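PlaB phospholipase (Legionella pneumophila, PDB 6ZTI) acts as a phospholipase of the alpha/beta-hydrolase type, probably a virulence factor, whose activity is controlled by tetramerization that depends on bound NAD(H). Local coordinates at residues Q460-F468 with S480-I488; L123-P131 with T287-V297. All coordinates share one frame; numbering follows the deposited sequence.

Contact 1: residues Q460-F468 with S480-I488; sequences QRRVDRTVF and SGKPTGKKI
The carboxylate of Asp464 takes three hydrogen bonds from the loop 480-488. Asp464 OD1 accepts the backbone N of Thr484 at 2.9 Å on its syn side, somewhat out of the carboxylate plane, and Thr484 OG1 at 3.0 Å from above that plane. Asp464 OD2 turns its syn lone pair to Gly485 N, 3.0 Å away. The carboxylate reaches this loop because CG stands anti to the backbone N (chi1 -164°), although the CB bond itself leads away. Thr466 OG1 donates to Lys482 O at 2.9 Å. Where strand 452-463 ends, Asp464 and Lys487 form a single beta bridge, framed by Ile488 N to Val463 O at 2.8 Å and Arg465 N to Lys486 O at 3.0 Å. Arg465 NE reaches Lys487 O at 3.0 Å from above the carbonyl plane. Lys487 CD lies over one face of the Arg462 guanidinium, and Ile488 CD1 presses tightly on Val463 CB, 3.5 Å away. An Asx turn, Thr466 N to the anti lone pair of Asp464 OD1, fixes the carboxylate, and an ST turn, Lys486 N to Thr484 OG1, fixes that hydroxyl. Farther out, Asp464 OD2 is also hydrogen-bonded to Ser424 OG, and Arg465 NH1 makes a salt bridge with Asp82 of the second subunit.

Contact 2: residues L123-P131 with T287-V297; sequences LSHLIMLAP and TAIWILRCLQV
Ile127, Leu129 and His125 project from strand 123-129 onto helix 286-296, which packs on one face of the parallel central sheet of the alpha/beta-hydrolase fold. The axes of the two short segments come within 9.1 Å and run nearly antiparallel, at 157°, so every second strand residue meets a further turn of the helix. Ile127 CD1 touches Leu295 CD2 at 3.6 Å, the two side chains crossing at about a right angle. Ile127 CD1 also meets Cys294 CB at 3.8 Å, while the other branch, CG2, faces Ile291 CG1. With CG1 anti to the carbonyl carbon (chi1 -55°), Ile127 sends its longer branch to the Cys294 and Leu295 end. Leu129 straddles the next turn back, both methyls lying near Thr287 CG2 and Ile291 CD1. Ala95 of the neighbouring strand 93-99 also touches Leu295 and His125, and Phe193 of strand 191-197 touches Cys294. The one hydrogen bond across the contact comes from the buried imidazole of His125. Within the strand, His125 ND1 pairs with Ser124 OG at 2.7 Å, so both ring nitrogens are engaged and the ring's rotation is fixed. At the helix end, His125 NE2 donates to Val297 O at 2.8 Å, in the carbonyl plane.

Overall arrangement
The two contacts lie on opposite sides of the chain's centre, 58 Å apart between centres and about 33 Å between nearest atoms, and share no helix, strand or sheet. Contact 2 comes first along the chain and is complete before contact 1 begins. It sits inside the alpha/beta-hydrolase part, joining the parallel six-stranded sheet to helix 286-296, with no other subunit touching its segments. Contact 1 lies at the far end of the C-terminal part, where strand 452-463 of the mixed sheet ends and the last residues fold back on it. There a second subunit joins in, and Phe468 extends a beta ladder into it. One contact thus belongs to the core of the hydrolase domain, the other to an interface between two subunits of the tetramer.

Contact 1: residues Q460-F468 with S480-I488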
ATOM      1  N   GLN B 460      17.089  16.195 -18.140  1.00 11.26           N
ATOM      2  CA  GLN B 460      16.780  17.580 -17.812  1.00 15.18           C
ATOM      3  C   GLN B 460      15.283  17.709 -17.564  1.00 11.53           C
ATOM      4  O   GLN B 460      14.468  17.270 -18.382  1.00 12.45           O
ATOM      5  CB  GLN B 460      17.193  18.522 -18.940  1.00 11.73           C
ATOM      6  CG  GLN B 460      18.683  18.775 -19.057  1.00 18.18           C
ATOM      7  CD  GLN B 460      19.010  19.742 -20.172  1.00 37.52           C
ATOM      8  OE1 GLN B 460      18.381  19.719 -21.233  1.00 40.73           O
ATOM      9  NE2 GLN B 460      19.990  20.607 -19.940  1.00 42.91           N
ATOM     10  N   ARG B 461      14.924  18.292 -16.431  1.00 10.64           N
ATOM     11  CA  ARG B 461      13.526  18.576 -16.133  1.00 10.21           C
ATOM     12  C   ARG B 461      13.156  19.873 -16.845  1.00 14.10           C
ATOM     13  O   ARG B 461      13.714  20.937 -16.558  1.00 12.07           O
ATOM     14  CB  ARG B 461      13.313  18.660 -14.630  1.00 13.14           C
ATOM     15  CG  ARG B 461      11.853  18.816 -14.219  1.00 15.74           C
ATOM     16  CD  ARG B 461      11.719  18.773 -12.719  1.00 22.59           C
ATOM     17  NE  ARG B 461      10.362  19.057 -12.265  1.00 21.14           N
ATOM     18  CZ  ARG B 461       9.385  18.154 -12.206  1.00 24.91           C
ATOM     19  NH1 ARG B 461       9.588  16.903 -12.592  1.00 26.64           N
ATOM     20  NH2 ARG B 461       8.190  18.508 -11.762  1.00 17.07           N
ATOM     21  N   ARG B 462      12.263  19.777 -17.819  1.00 12.63           N
ATOM     22  CA  ARG B 462      11.837  20.933 -18.591  1.00 10.64           C
ATOM     23  C   ARG B 462      10.568  21.488 -17.964  1.00 12.50           C
ATOM     24  O   ARG B 462       9.629  20.737 -17.700  1.00 16.01           O
ATOM     25  CB  ARG B 462      11.593  20.534 -20.044  1.00 13.96           C
ATOM     26  CG  ARG B 462      12.795  19.845 -20.701  1.00 13.38           C
ATOM     27  CD  ARG B 462      12.466  19.385 -22.105  1.00 24.68           C
ATOM     28  NE  ARG B 462      12.134  20.499 -22.991  1.00 36.77           N
ATOM     29  CZ  ARG B 462      13.017  21.159 -23.735  1.00 42.00           C
ATOM     30  NH1 ARG B 462      14.305  20.831 -23.707  1.00 31.18           N
ATOM     31  NH2 ARG B 462      12.610  22.154 -24.508  1.00 41.29           N
ATOM     32  N   VAL B 463      10.539  22.797 -17.731  1.00 14.98           N
ATOM     33  CA  VAL B 463       9.390  23.464 -17.122  1.00 12.13           C
ATOM     34  C   VAL B 463       8.930  24.553 -18.080  1.00 14.20           C
ATOM     35  O   VAL B 463       9.703  25.458 -18.424  1.00 15.95           O
ATOM     36  CB  VAL B 463       9.726  24.048 -15.743  1.00 16.79           C
ATOM     37  CG1 VAL B 463       8.500  24.712 -15.119  1.00 16.06           C
ATOM     38  CG2 VAL B 463      10.271  22.962 -14.828  1.00 18.10           C
ATOM     39  N   ASP B 464       7.683  24.451 -18.525  1.00 12.15           N
ATOM     40  CA  ASP B 464       7.129  25.431 -19.443  1.00 16.37           C
ATOM     41  C   ASP B 464       6.933  26.779 -18.757  1.00 14.46           C
ATOM     42  O   ASP B 464       6.586  26.864 -17.573  1.00 15.32           O
ATOM     43  CB  ASP B 464       5.803  24.930 -19.998  1.00 21.74           C
ATOM     44  CG  ASP B 464       5.370  25.689 -21.229  1.00 21.09           C
ATOM     45  OD1 ASP B 464       4.883  26.837 -21.094  1.00 19.07           O
ATOM     46  OD2 ASP B 464       5.532  25.132 -22.333  1.00 19.21           O
ATOM     47  N   ARG B 465       7.138  27.848 -19.527  1.00 13.29           N
ATOM     48  CA  ARG B 465       7.052  29.184 -18.953  1.00 15.48           C
ATOM     49  C   ARG B 465       5.666  29.498 -18.405  1.00 17.18           C
ATOM     50  O   ARG B 465       5.532  30.418 -17.597  1.00 14.37           O
ATOM     51  CB  ARG B 465       7.462  30.234 -19.987  1.00 18.71           C
ATOM     52  CG  ARG B 465       8.925  30.122 -20.346  1.00 21.68           C
ATOM     53  CD  ARG B 465       9.445  31.267 -21.175  1.00 29.79           C
ATOM     54  NE  ARG B 465      10.821  31.001 -21.596  1.00 36.16           N
ATOM     55  CZ  ARG B 465      11.715  31.940 -21.882  1.00 33.74           C
ATOM     56  NH1 ARG B 465      11.393  33.226 -21.786  1.00 28.32           N
ATOM     57  NH2 ARG B 465      12.936  31.587 -22.258  1.00 48.95           N
ATOM     58  N   THR B 466       4.638  28.742 -18.793  1.00 14.25           N
ATOM     59  CA  THR B 466       3.302  29.023 -18.283  1.00 16.00           C
ATOM     60  C   THR B 466       3.196  28.793 -16.782  1.00 14.95           C
ATOM     61  O   THR B 466       2.333  29.400 -16.136  1.00 14.39           O
ATOM     62  CB  THR B 466       2.273  28.171 -19.021  1.00 21.47           C
ATOM     63  OG1 THR B 466       2.194  28.606 -20.381  1.00 16.02           O
ATOM     64  CG2 THR B 466       0.898  28.297 -18.379  1.00 23.02           C
ATOM     65  N   VAL B 467       4.059  27.950 -16.207  1.00 17.02           N
ATOM     66  CA  VAL B 467       3.976  27.675 -14.774  1.00 16.13           C
ATOM     67  C   VAL B 467       3.957  28.965 -13.962  1.00 12.86           C
ATOM     68  O   VAL B 467       3.359  29.011 -12.879  1.00 13.64           O
ATOM     69  CB  VAL B 467       5.129  26.736 -14.359  1.00 12.14           C
ATOM     70  CG1 VAL B 467       5.230  26.617 -12.849  1.00 11.82           C
ATOM     71  CG2 VAL B 467       4.918  25.354 -14.988  1.00 13.25           C
ATOM     72  N   PHE B 468       4.587  30.028 -14.460  1.00 13.01           N
ATOM     73  CA  PHE B 468       4.534  31.322 -13.786  1.00 13.16           C
ATOM     74  C   PHE B 468       4.725  32.429 -14.810  1.00 13.62           C
ATOM     75  O   PHE B 468       5.741  32.463 -15.512  1.00 14.14           O
ATOM     76  CB  PHE B 468       5.601  31.425 -12.684  1.00 12.69           C
ATOM     77  CG  PHE B 468       5.241  32.373 -11.573  1.00 12.81           C
ATOM     78  CD1 PHE B 468       4.825  33.668 -11.847  1.00 14.55           C
ATOM     79  CD2 PHE B 468       5.327  31.969 -10.252  1.00 12.52           C
ATOM     80  CE1 PHE B 468       4.495  34.551 -10.818  1.00 16.39           C
ATOM     81  CE2 PHE B 468       4.994  32.831  -9.213  1.00 12.90           C
ATOM     82  CZ  PHE B 468       4.576  34.132  -9.496  1.00 18.52           C
ATOM     83  N   SER B 480      -4.883  30.696 -17.548  1.00 22.96           N
ATOM     84  CA  SER B 480      -4.768  29.625 -18.526  1.00 27.44           C
ATOM     85  C   SER B 480      -3.568  28.745 -18.219  1.00 24.50           C
ATOM     86  O   SER B 480      -2.505  29.241 -17.831  1.00 19.89           O
ATOM     87  CB  SER B 480      -4.629  30.192 -19.940  1.00 25.70           C
ATOM     88  OG  SER B 480      -4.265  29.172 -20.853  1.00 31.11           O
ATOM     89  N   GLY B 481      -3.743  27.438 -18.418  1.00 24.46           N
ATOM     90  CA  GLY B 481      -2.676  26.460 -18.330  1.00 19.66           C
ATOM     91  C   GLY B 481      -2.129  26.021 -19.670  1.00 26.23           C
ATOM     92  O   GLY B 481      -1.333  25.075 -19.718  1.00 30.35           O
ATOM     93  N   LYS B 482      -2.529  26.673 -20.758  1.00 33.36           N
ATOM     94  CA  LYS B 482      -2.043  26.326 -22.089  1.00 31.27           C
ATOM     95  C   LYS B 482      -0.537  26.562 -22.177  1.00 24.33           C
ATOM     96  O   LYS B 482      -0.084  27.686 -21.920  1.00 23.57           O
ATOM     97  CB  LYS B 482      -2.763  27.163 -23.145  1.00 33.50           C
ATOM     98  CG  LYS B 482      -3.985  26.505 -23.788  1.00 48.90           C
ATOM     99  CD  LYS B 482      -4.922  25.850 -22.778  1.00 66.19           C
ATOM    100  CE  LYS B 482      -4.855  24.326 -22.872  1.00 69.52           C
ATOM    101  NZ  LYS B 482      -5.783  23.648 -21.916  1.00 70.05           N
ATOM    102  N   PRO B 483       0.263  25.558 -22.539  1.00 22.84           N
ATOM    103  CA  PRO B 483       1.713  25.767 -22.617  1.00 27.42           C
ATOM    104  C   PRO B 483       2.093  26.838 -23.625  1.00 29.14           C
ATOM    105  O   PRO B 483       1.439  27.011 -24.652  1.00 26.51           O
ATOM    106  CB  PRO B 483       2.247  24.403 -23.063  1.00 27.22           C
ATOM    107  CG  PRO B 483       1.149  23.437 -22.804  1.00 37.21           C
ATOM    108  CD  PRO B 483      -0.117  24.193 -22.939  1.00 28.71           C
ATOM    109  N   THR B 484       3.191  27.543 -23.325  1.00 25.80           N
ATOM    110  CA  THR B 484       3.793  28.442 -24.301  1.00 26.42           C
ATOM    111  C   THR B 484       4.605  27.689 -25.344  1.00 31.42           C
ATOM    112  O   THR B 484       4.768  28.187 -26.460  1.00 28.51           O
ATOM    113  CB  THR B 484       4.714  29.452 -23.620  1.00 22.68           C
ATOM    114  OG1 THR B 484       5.901  28.780 -23.176  1.00 32.59           O
ATOM    115  CG2 THR B 484       4.027  30.093 -22.433  1.00 20.93           C
ATOM    116  N   GLY B 485       5.111  26.503 -25.005  1.00 23.13           N
ATOM    117  CA  GLY B 485       6.022  25.787 -25.870  1.00 37.10           C
ATOM    118  C   GLY B 485       7.478  26.154 -25.687  1.00 30.79           C
ATOM    119  O   GLY B 485       8.336  25.568 -26.360  1.00 28.57           O
ATOM    120  N   LYS B 486       7.776  27.113 -24.814  1.00 24.11           N
ATOM    121  CA  LYS B 486       9.137  27.492 -24.459  1.00 29.41           C
ATOM    122  C   LYS B 486       9.391  27.164 -22.993  1.00 19.20           C
ATOM    123  O   LYS B 486       8.528  27.390 -22.137  1.00 21.91           O
ATOM    124  CB  LYS B 486       9.373  28.988 -24.705  1.00 31.93           C
ATOM    125  CG  LYS B 486       9.524  29.369 -26.169  1.00 41.75           C
ATOM    126  CD  LYS B 486       8.226  29.883 -26.760  1.00 52.53           C
ATOM    127  CE  LYS B 486       8.415  30.331 -28.206  1.00 63.21           C
ATOM    128  NZ  LYS B 486       8.849  29.216 -29.106  1.00 56.84           N
ATOM    129  N   LYS B 487      10.578  26.649 -22.704  1.00 23.71           N
ATOM    130  CA  LYS B 487      10.924  26.231 -21.355  1.00 23.56           C
ATOM    131  C   LYS B 487      11.639  27.360 -20.617  1.00 23.78           C
ATOM    132  O   LYS B 487      12.162  28.295 -21.223  1.00 27.16           O
ATOM    133  CB  LYS B 487      11.812  24.985 -21.387  1.00 25.02           C
ATOM    134  CG  LYS B 487      13.231  25.265 -21.874  1.00 31.82           C
ATOM    135  CD  LYS B 487      14.080  24.005 -21.912  1.00 32.57           C
ATOM    136  CE  LYS B 487      15.562  24.344 -21.937  1.00 38.10           C
ATOM    137  NZ  LYS B 487      15.864  25.433 -22.921  1.00 63.28           N
ATOM    138  N   ILE B 488      11.656  27.256 -19.287  1.00 19.02           N
ATOM    139  CA  ILE B 488      12.397  28.210 -18.473  1.00 21.39           C
ATOM    140  C   ILE B 488      13.869  27.818 -18.447  1.00 25.96           C
ATOM    141  O   ILE B 488      14.243  26.683 -18.747  1.00 20.90           O
ATOM    142  CB  ILE B 488      11.828  28.293 -17.045  1.00 20.92           C
ATOM    143  CG1 ILE B 488      12.127  27.001 -16.268  1.00 17.25           C
ATOM    144  CG2 ILE B 488      10.338  28.563 -17.079  1.00 24.51           C
ATOM    145  CD1 ILE B 488      11.484  26.944 -14.888  1.00 16.69           C
TER
HETATM  146  O   HOH W   1      13.157  23.965 -17.977  1.00 15.39           O

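Contact 2: residues L123-P131 with T287-V297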
ATOM      1  N   LEU B 123      43.779  -4.727   7.714  1.00 19.23           N
ATOM      2  CA  LEU B 123      43.526  -5.853   6.832  1.00 23.93           C
ATOM      3  C   LEU B 123      44.586  -5.859   5.740  1.00 16.36           C
ATOM      4  O   LEU B 123      44.879  -4.818   5.150  1.00 27.56           O
ATOM      5  CB  LEU B 123      42.109  -5.745   6.255  1.00 21.93           C
ATOM      6  CG  LEU B 123      41.618  -6.752   5.222  1.00 22.54           C
ATOM      7  CD1 LEU B 123      40.112  -6.971   5.363  1.00 32.74           C
ATOM      8  CD2 LEU B 123      41.939  -6.266   3.806  1.00 34.30           C
ATOM      9  N   SER B 124      45.188  -7.029   5.507  1.00 19.95           N
ATOM     10  CA  SER B 124      46.202  -7.203   4.475  1.00 19.90           C
ATOM     11  C   SER B 124      45.683  -7.929   3.244  1.00 21.00           C
ATOM     12  O   SER B 124      46.190  -7.688   2.144  1.00 14.27           O
ATOM     13  CB  SER B 124      47.396  -7.987   5.026  1.00 23.06           C
ATOM     14  OG  SER B 124      47.039  -9.342   5.266  1.00 20.92           O
ATOM     15  N   HIS B 125      44.705  -8.828   3.410  1.00 17.10           N
ATOM     16  CA  HIS B 125      44.127  -9.597   2.319  1.00 16.83           C
ATOM     17  C   HIS B 125      42.620  -9.667   2.507  1.00 12.72           C
ATOM     18  O   HIS B 125      42.132  -9.874   3.623  1.00 15.35           O
ATOM     19  CB  HIS B 125      44.682 -11.034   2.253  1.00 12.50           C
ATOM     20  CG  HIS B 125      46.162 -11.118   2.013  1.00 12.83           C
ATOM     21  ND1 HIS B 125      47.094 -10.724   2.947  1.00 14.82           N
ATOM     22  CD2 HIS B 125      46.866 -11.581   0.954  1.00 13.27           C
ATOM     23  CE1 HIS B 125      48.310 -10.926   2.470  1.00 20.56           C
ATOM     24  NE2 HIS B 125      48.199 -11.449   1.262  1.00 14.91           N
ATOM     25  N   LEU B 126      41.895  -9.492   1.412  1.00 13.92           N
ATOM     26  CA  LEU B 126      40.444  -9.658   1.380  1.00 16.16           C
ATOM     27  C   LEU B 126      40.142 -10.685   0.301  1.00 12.89           C
ATOM     28  O   LEU B 126      40.329 -10.418  -0.890  1.00  8.86           O
ATOM     29  CB  LEU B 126      39.728  -8.338   1.115  1.00 10.21           C
ATOM     30  CG  LEU B 126      38.208  -8.440   0.937  1.00 13.68           C
ATOM     31  CD1 LEU B 126      37.576  -9.182   2.110  1.00 14.34           C
ATOM     32  CD2 LEU B 126      37.584  -7.065   0.782  1.00 16.27           C
ATOM     33  N   ILE B 127      39.707 -11.867   0.728  1.00 10.53           N
ATOM     34  CA  ILE B 127      39.396 -12.979  -0.157  1.00  7.97           C
ATOM     35  C   ILE B 127      37.896 -13.205  -0.055  1.00 10.78           C
ATOM     36  O   ILE B 127      37.410 -13.756   0.935  1.00 10.96           O
ATOM     37  CB  ILE B 127      40.186 -14.240   0.210  1.00 12.60           C
ATOM     38  CG1 ILE B 127      41.685 -13.933   0.227  1.00 13.53           C
ATOM     39  CG2 ILE B 127      39.861 -15.368  -0.776  1.00 12.35           C
ATOM     40  CD1 ILE B 127      42.550 -15.057   0.781  1.00 15.40           C
ATOM     41  N   MET B 128      37.162 -12.767  -1.074  1.00  8.16           N
ATOM     42  CA  MET B 128      35.706 -12.845  -1.108  1.00 10.38           C
ATOM     43  C   MET B 128      35.283 -14.052  -1.927  1.00  7.83           C
ATOM     44  O   MET B 128      35.641 -14.154  -3.102  1.00 10.34           O
ATOM     45  CB  MET B 128      35.120 -11.571  -1.719  1.00  8.60           C
ATOM     46  CG  MET B 128      35.202 -10.355  -0.808  1.00  8.73           C
ATOM     47  SD  MET B 128      34.779  -8.861  -1.711  1.00 10.30           S
ATOM     48  CE  MET B 128      36.319  -8.579  -2.580  1.00  7.56           C
ATOM     49  N   LEU B 129      34.515 -14.954  -1.310  1.00  8.61           N
ATOM     50  CA  LEU B 129      33.979 -16.136  -1.969  1.00  6.50           C
ATOM     51  C   LEU B 129      32.509 -15.901  -2.304  1.00  7.71           C
ATOM     52  O   LEU B 129      31.692 -15.643  -1.409  1.00  7.92           O
ATOM     53  CB  LEU B 129      34.131 -17.375  -1.084  1.00  7.77           C
ATOM     54  CG  LEU B 129      35.507 -17.634  -0.461  1.00  9.18           C
ATOM     55  CD1 LEU B 129      35.511 -18.848   0.482  1.00 17.36           C
ATOM     56  CD2 LEU B 129      36.560 -17.828  -1.545  1.00 19.59           C
ATOM     57  N   ALA B 130      32.179 -15.989  -3.594  1.00  8.32           N
ATOM     58  CA  ALA B 130      30.835 -15.748  -4.118  1.00  7.62           C
ATOM     59  C   ALA B 130      30.165 -14.565  -3.424  1.00  7.78           C
ATOM     60  O   ALA B 130      29.027 -14.692  -2.955  1.00  6.74           O
ATOM     61  CB  ALA B 130      29.969 -16.996  -3.966  1.00  5.66           C
ATOM     62  N   PRO B 131      30.825 -13.409  -3.360  1.00 11.63           N
ATOM     63  CA  PRO B 131      30.229 -12.245  -2.691  1.00  9.28           C
ATOM     64  C   PRO B 131      29.100 -11.640  -3.497  1.00  5.30           C
ATOM     65  O   PRO B 131      29.185 -11.538  -4.723  1.00  9.39           O
ATOM     66  CB  PRO B 131      31.397 -11.263  -2.601  1.00  8.74           C
ATOM     67  CG  PRO B 131      32.153 -11.557  -3.857  1.00  9.67           C
ATOM     68  CD  PRO B 131      32.094 -13.054  -4.020  1.00  9.36           C
ATOM     69  N   THR B 287      38.751 -24.197  -4.284  1.00 16.50           N
ATOM     70  CA  THR B 287      38.694 -23.070  -3.358  1.00 10.91           C
ATOM     71  C   THR B 287      39.913 -23.056  -2.443  1.00 14.01           C
ATOM     72  O   THR B 287      40.577 -22.028  -2.284  1.00 13.12           O
ATOM     73  CB  THR B 287      37.417 -23.131  -2.516  1.00 14.96           C
ATOM     74  OG1 THR B 287      36.275 -23.259  -3.366  1.00 13.71           O
ATOM     75  CG2 THR B 287      37.275 -21.871  -1.674  1.00 15.07           C
ATOM     76  N   ALA B 288      40.210 -24.196  -1.818  1.00 14.49           N
ATOM     77  CA  ALA B 288      41.326 -24.262  -0.881  1.00 13.80           C
ATOM     78  C   ALA B 288      42.646 -23.962  -1.579  1.00 13.87           C
ATOM     79  O   ALA B 288      43.484 -23.216  -1.052  1.00 16.15           O
ATOM     80  CB  ALA B 288      41.366 -25.642  -0.227  1.00 15.94           C
ATOM     81  N   ILE B 289      42.842 -24.531  -2.770  1.00 11.97           N
ATOM     82  CA  ILE B 289      44.092 -24.349  -3.497  1.00 11.91           C
ATOM     83  C   ILE B 289      44.299 -22.888  -3.855  1.00 16.57           C
ATOM     84  O   ILE B 289      45.412 -22.362  -3.745  1.00 17.57           O
ATOM     85  CB  ILE B 289      44.114 -25.247  -4.750  1.00 16.80           C
ATOM     86  CG1 ILE B 289      44.298 -26.727  -4.353  1.00 16.36           C
ATOM     87  CG2 ILE B 289      45.227 -24.801  -5.709  1.00 27.24           C
ATOM     88  CD1 ILE B 289      43.814 -27.702  -5.407  1.00 28.97           C
ATOM     89  N   TRP B 290      43.243 -22.206  -4.298  1.00 17.72           N
ATOM     90  CA  TRP B 290      43.434 -20.828  -4.733  1.00 11.07           C
ATOM     91  C   TRP B 290      43.414 -19.848  -3.569  1.00 15.35           C
ATOM     92  O   TRP B 290      44.034 -18.785  -3.668  1.00 14.53           O
ATOM     93  CB  TRP B 290      42.388 -20.463  -5.788  1.00 13.91           C
ATOM     94  CG  TRP B 290      42.751 -21.086  -7.090  1.00 16.09           C
ATOM     95  CD1 TRP B 290      42.180 -22.178  -7.666  1.00 22.03           C
ATOM     96  CD2 TRP B 290      43.821 -20.691  -7.952  1.00 14.68           C
ATOM     97  NE1 TRP B 290      42.811 -22.474  -8.851  1.00 26.67           N
ATOM     98  CE2 TRP B 290      43.827 -21.578  -9.045  1.00 22.61           C
ATOM     99  CE3 TRP B 290      44.769 -19.665  -7.910  1.00 19.97           C
ATOM    100  CZ2 TRP B 290      44.737 -21.464 -10.092  1.00 34.44           C
ATOM    101  CZ3 TRP B 290      45.679 -19.561  -8.940  1.00 24.37           C
ATOM    102  CH2 TRP B 290      45.654 -20.454 -10.024  1.00 36.61           C
ATOM    103  N   ILE B 291      42.743 -20.186  -2.461  1.00 14.41           N
ATOM    104  CA  ILE B 291      42.860 -19.362  -1.258  1.00 16.19           C
ATOM    105  C   ILE B 291      44.303 -19.331  -0.778  1.00 16.07           C
ATOM    106  O   ILE B 291      44.815 -18.278  -0.378  1.00 14.94           O
ATOM    107  CB  ILE B 291      41.916 -19.868  -0.149  1.00 16.06           C
ATOM    108  CG1 ILE B 291      40.501 -19.386  -0.423  1.00 17.58           C
ATOM    109  CG2 ILE B 291      42.383 -19.378   1.223  1.00 21.73           C
ATOM    110  CD1 ILE B 291      39.451 -19.923   0.509  1.00 22.84           C
ATOM    111  N   LEU B 292      44.976 -20.485  -0.794  1.00 14.28           N
ATOM    112  CA  LEU B 292      46.357 -20.552  -0.316  1.00 19.73           C
ATOM    113  C   LEU B 292      47.273 -19.684  -1.168  1.00 16.53           C
ATOM    114  O   LEU B 292      48.159 -18.995  -0.644  1.00 20.41           O
ATOM    115  CB  LEU B 292      46.837 -22.007  -0.317  1.00 21.29           C
ATOM    116  CG  LEU B 292      48.194 -22.328   0.310  1.00 38.44           C
ATOM    117  CD1 LEU B 292      48.265 -21.843   1.751  1.00 34.95           C
ATOM    118  CD2 LEU B 292      48.448 -23.827   0.248  1.00 32.11           C
ATOM    119  N   ARG B 293      47.057 -19.687  -2.483  1.00 20.17           N
ATOM    120  CA  ARG B 293      47.816 -18.812  -3.369  1.00 20.87           C
ATOM    121  C   ARG B 293      47.567 -17.347  -3.030  1.00 19.93           C
ATOM    122  O   ARG B 293      48.508 -16.547  -2.945  1.00 19.08           O
ATOM    123  CB  ARG B 293      47.433 -19.095  -4.823  1.00 23.28           C
ATOM    124  CG  ARG B 293      48.004 -20.369  -5.408  1.00 24.98           C
ATOM    125  CD  ARG B 293      49.525 -20.303  -5.554  1.00 46.50           C
ATOM    126  NE  ARG B 293      49.981 -19.105  -6.263  1.00 45.49           N
ATOM    127  CZ  ARG B 293      50.069 -18.994  -7.588  1.00 41.77           C
ATOM    128  NH1 ARG B 293      49.725 -20.006  -8.378  1.00 36.74           N
ATOM    129  NH2 ARG B 293      50.500 -17.859  -8.126  1.00 46.94           N
ATOM    130  N   CYS B 294      46.295 -16.976  -2.843  1.00 18.29           N
ATOM    131  CA  CYS B 294      45.947 -15.585  -2.552  1.00 16.67           C
ATOM    132  C   CYS B 294      46.600 -15.124  -1.256  1.00 17.57           C
ATOM    133  O   CYS B 294      47.188 -14.036  -1.195  1.00 15.99           O
ATOM    134  CB  CYS B 294      44.421 -15.427  -2.480  1.00 19.46           C
ATOM    135  SG  CYS B 294      43.527 -15.667  -4.073  1.00 20.14           S
ATOM    136  N   LEU B 295      46.526 -15.955  -0.213  1.00 15.29           N
ATOM    137  CA  LEU B 295      47.141 -15.622   1.067  1.00 12.56           C
ATOM    138  C   LEU B 295      48.652 -15.471   0.966  1.00 22.92           C
ATOM    139  O   LEU B 295      49.260 -14.821   1.826  1.00 17.26           O
ATOM    140  CB  LEU B 295      46.819 -16.695   2.107  1.00 20.86           C
ATOM    141  CG  LEU B 295      45.378 -16.738   2.618  1.00 23.72           C
ATOM    142  CD1 LEU B 295      45.179 -17.944   3.520  1.00 17.61           C
ATOM    143  CD2 LEU B 295      45.035 -15.453   3.363  1.00 21.92           C
ATOM    144  N   GLN B 296      49.274 -16.070  -0.042  1.00 21.19           N
ATOM    145  CA  GLN B 296      50.716 -15.992  -0.200  1.00 21.14           C
ATOM    146  C   GLN B 296      51.159 -14.754  -0.977  1.00 18.54           C
ATOM    147  O   GLN B 296      52.357 -14.446  -0.994  1.00 22.71           O
ATOM    148  CB  GLN B 296      51.220 -17.280  -0.869  1.00 23.22           C
ATOM    149  CG  GLN B 296      51.150 -18.496   0.076  1.00 26.09           C
ATOM    150  CD  GLN B 296      51.319 -19.843  -0.614  1.00 30.01           C
ATOM    151  OE1 GLN B 296      51.101 -19.985  -1.819  1.00 28.65           O
ATOM    152  NE2 GLN B 296      51.697 -20.848   0.164  1.00 26.96           N
ATOM    153  N   VAL B 297      50.227 -14.014  -1.583  1.00 13.86           N
ATOM    154  CA  VAL B 297      50.600 -12.779  -2.254  1.00 16.53           C
ATOM    155  C   VAL B 297      51.196 -11.801  -1.252  1.00 20.14           C
ATOM    156  O   VAL B 297      50.632 -11.554  -0.178  1.00 14.44           O
ATOM    157  CB  VAL B 297      49.389 -12.177  -2.974  1.00 18.48           C
ATOM    158  CG1 VAL B 297      49.704 -10.763  -3.423  1.00 15.11           C
ATOM    159  CG2 VAL B 297      49.020 -13.040  -4.156  1.00 19.07           C
TER